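Local atomic coordinates of glycosyl hydrolase (Streptomyces cattleya, PDB entry 7LR8), a protein that probably hydrolyses the Manβ1-4GlcNAc linkage of N-glycan core fragments as a family GH5 glycosidase. Residues R395-L400 / R413-V418. The protein carries 1 engineered substitution. Residues are numbered along the deposited sequence; the frame is centred on the assembly and turned at random.
Sequences RPTTVL and RGITEV
R413 carries its CG anti to the carbonyl carbon (chi1 -61°) and its chain bends at chi3, placing NE; the guanidinium beyond it meets strand 397-400 with both terminal nitrogens directed at one carbonyl, T398 O. NH2 makes the firmer bond, 2.8 Å to T398 O; with a C=O...N angle of 165° the donor stands nearly head-on to the carbonyl, and the oxygen lies close to the guanidinium plane. The second bond, from R413 NH1 to the same T398 O at 3.0 Å, is weak, with an N-H...O angle of 133°. The two bonds to one oxygen, with the further NH1 bond to H409 NE2, fix how the flat group is turned against the strand.

T397 places OG1 anti to its own backbone N. R413 NH2 comes within 3.0 Å of T397 OG1, yet the angle is too poor for a hydrogen bond; this hydroxyl pairs with the carboxylate of E251 instead, whose negative charge would be expected to favour the nearby guanidinium.

Strands 397-400 and 417-419, on which the segments lie, are the outer strands of a small three-stranded parallel sheet, with 358-362 between them, separate from the eight-stranded (β/α)8 barrel characteristic of GH5 enzymes. Helix 407-413 forms the crossover from one edge to the other. That helix closes in a Schellman motif, with G414 at positive phi, directly before I415 turns back toward the sheet.

I415 lays CD1 over the centre of the R413 guanidinium, 3.6 Å above its plane, and the same CD1 also touches T397 CG2 at 3.9 Å, the two side chains crossing at about a right angle. Farther along, V399 CG1 and V418 CG1 approach loosely, 4.4 Å apart, and both valines also pack on L410 of the crossover helix.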
loop_
_atom_site.group_PDB
_atom_site.type_symbol
_atom_site.label_atom_id
_atom_site.label_comp_id
_atom_site.label_asym_id
_atom_site.label_seq_id
_atom_site.Cartn_x
_atom_site.Cartn_y
_atom_site.Cartn_z
ATOM N N ARG B 395 -42.318 -19.635 -0.412
ATOM C CA ARG B 395 -40.952 -20.142 -0.502
ATOM C C ARG B 395 -40.404 -20.051 -1.933
ATOM O O ARG B 395 -40.050 -21.066 -2.535
ATOM C CB ARG B 395 -40.882 -21.575 0.013
ATOM C CG ARG B 395 -41.525 -21.780 1.406
ATOM C CD ARG B 395 -41.305 -23.218 1.964
ATOM N NE ARG B 395 -39.886 -23.560 1.922
ATOM C CZ ARG B 395 -39.345 -24.434 1.074
ATOM N NH1 ARG B 395 -40.116 -25.089 0.218
ATOM N NH2 ARG B 395 -38.032 -24.653 1.089
ATOM N N PRO B 396 -40.333 -18.846 -2.499
ATOM C CA PRO B 396 -39.985 -18.723 -3.921
ATOM C C PRO B 396 -38.523 -19.038 -4.200
ATOM O O PRO B 396 -37.636 -18.767 -3.385
ATOM C CB PRO B 396 -40.292 -17.254 -4.230
ATOM C CG PRO B 396 -40.054 -16.547 -2.913
ATOM C CD PRO B 396 -40.563 -17.538 -1.864
ATOM N N THR B 397 -38.281 -19.622 -5.380
ATOM C CA THR B 397 -36.983 -19.535 -6.034
ATOM C C THR B 397 -37.105 -18.513 -7.161
ATOM O O THR B 397 -38.099 -17.784 -7.254
ATOM C CB THR B 397 -36.501 -20.904 -6.544
ATOM O OG1 THR B 397 -35.149 -20.786 -7.018
ATOM C CG2 THR B 397 -37.385 -21.431 -7.671
ATOM N N THR B 398 -36.088 -18.442 -8.027
ATOM C CA THR B 398 -36.113 -17.533 -9.168
ATOM C C THR B 398 -35.797 -18.293 -10.451
ATOM O O THR B 398 -35.194 -19.373 -10.432
ATOM C CB THR B 398 -35.130 -16.351 -9.001
ATOM O OG1 THR B 398 -33.766 -16.813 -8.996
ATOM C CG2 THR B 398 -35.411 -15.598 -7.709
ATOM N N VAL B 399 -36.233 -17.720 -11.570
ATOM C CA VAL B 399 -35.968 -18.281 -12.893
ATOM C C VAL B 399 -35.793 -17.123 -13.867
ATOM O O VAL B 399 -36.506 -16.119 -13.786
ATOM C CB VAL B 399 -37.093 -19.246 -13.337
ATOM C CG1 VAL B 399 -38.418 -18.511 -13.507
ATOM C CG2 VAL B 399 -36.707 -19.969 -14.635
ATOM N N LEU B 400 -34.822 -17.252 -14.774
ATOM C CA LEU B 400 -34.591 -16.212 -15.769
ATOM C C LEU B 400 -35.730 -16.153 -16.780
ATOM O O LEU B 400 -36.340 -17.170 -17.129
ATOM C CB LEU B 400 -33.274 -16.454 -16.506
ATOM C CG LEU B 400 -31.981 -16.098 -15.782
ATOM C CD1 LEU B 400 -30.809 -16.326 -16.733
ATOM C CD2 LEU B 400 -32.017 -14.650 -15.300
ATOM N N ARG B 413 -35.325 -28.511 -12.268
ATOM C CA ARG B 413 -35.332 -27.877 -10.960
ATOM C C ARG B 413 -36.604 -28.161 -10.173
ATOM O O ARG B 413 -36.766 -27.629 -9.071
ATOM C CB ARG B 413 -35.135 -26.362 -11.112
ATOM C CG ARG B 413 -33.804 -26.013 -11.764
ATOM C CD ARG B 413 -33.678 -24.525 -12.070
ATOM N NE ARG B 413 -33.751 -23.721 -10.854
ATOM C CZ ARG B 413 -33.973 -22.410 -10.833
ATOM N NH1 ARG B 413 -34.152 -21.743 -11.971
ATOM N NH2 ARG B 413 -34.015 -21.766 -9.670
ATOM N N GLY B 414 -37.500 -28.994 -10.698
ATOM C CA GLY B 414 -38.751 -29.262 -10.000
ATOM C C GLY B 414 -39.654 -28.056 -9.849
ATOM O O GLY B 414 -40.402 -27.966 -8.870
ATOM N N ILE B 415 -39.618 -27.129 -10.799
ATOM C CA ILE B 415 -40.434 -25.922 -10.740
ATOM C C ILE B 415 -41.730 -26.178 -11.494
ATOM O O ILE B 415 -41.709 -26.523 -12.681
ATOM C CB ILE B 415 -39.678 -24.721 -11.324
ATOM C CG1 ILE B 415 -38.502 -24.362 -10.423
ATOM C CG2 ILE B 415 -40.609 -23.527 -11.513
ATOM C CD1 ILE B 415 -37.511 -23.398 -11.088
ATOM N N THR B 416 -42.863 -26.023 -10.802
ATOM C CA THR B 416 -44.164 -26.232 -11.412
ATOM C C THR B 416 -44.970 -24.951 -11.563
ATOM O O THR B 416 -46.024 -24.976 -12.209
ATOM C CB THR B 416 -44.990 -27.241 -10.593
ATOM O OG1 THR B 416 -44.994 -26.845 -9.213
ATOM C CG2 THR B 416 -44.411 -28.652 -10.721
ATOM N N GLU B 417 -44.523 -23.845 -10.979
ATOM C CA GLU B 417 -45.299 -22.612 -10.988
ATOM C C GLU B 417 -44.359 -21.454 -11.257
ATOM O O GLU B 417 -43.322 -21.321 -10.603
ATOM C CB GLU B 417 -46.035 -22.391 -9.663
ATOM N N VAL B 418 -44.731 -20.615 -12.212
ATOM C CA VAL B 418 -43.890 -19.519 -12.656
ATOM C C VAL B 418 -44.733 -18.255 -12.629
ATOM O O VAL B 418 -45.817 -18.220 -13.224
ATOM C CB VAL B 418 -43.319 -19.779 -14.056
ATOM C CG1 VAL B 418 -42.640 -18.544 -14.571
ATOM C CG2 VAL B 418 -42.326 -20.948 -14.010
#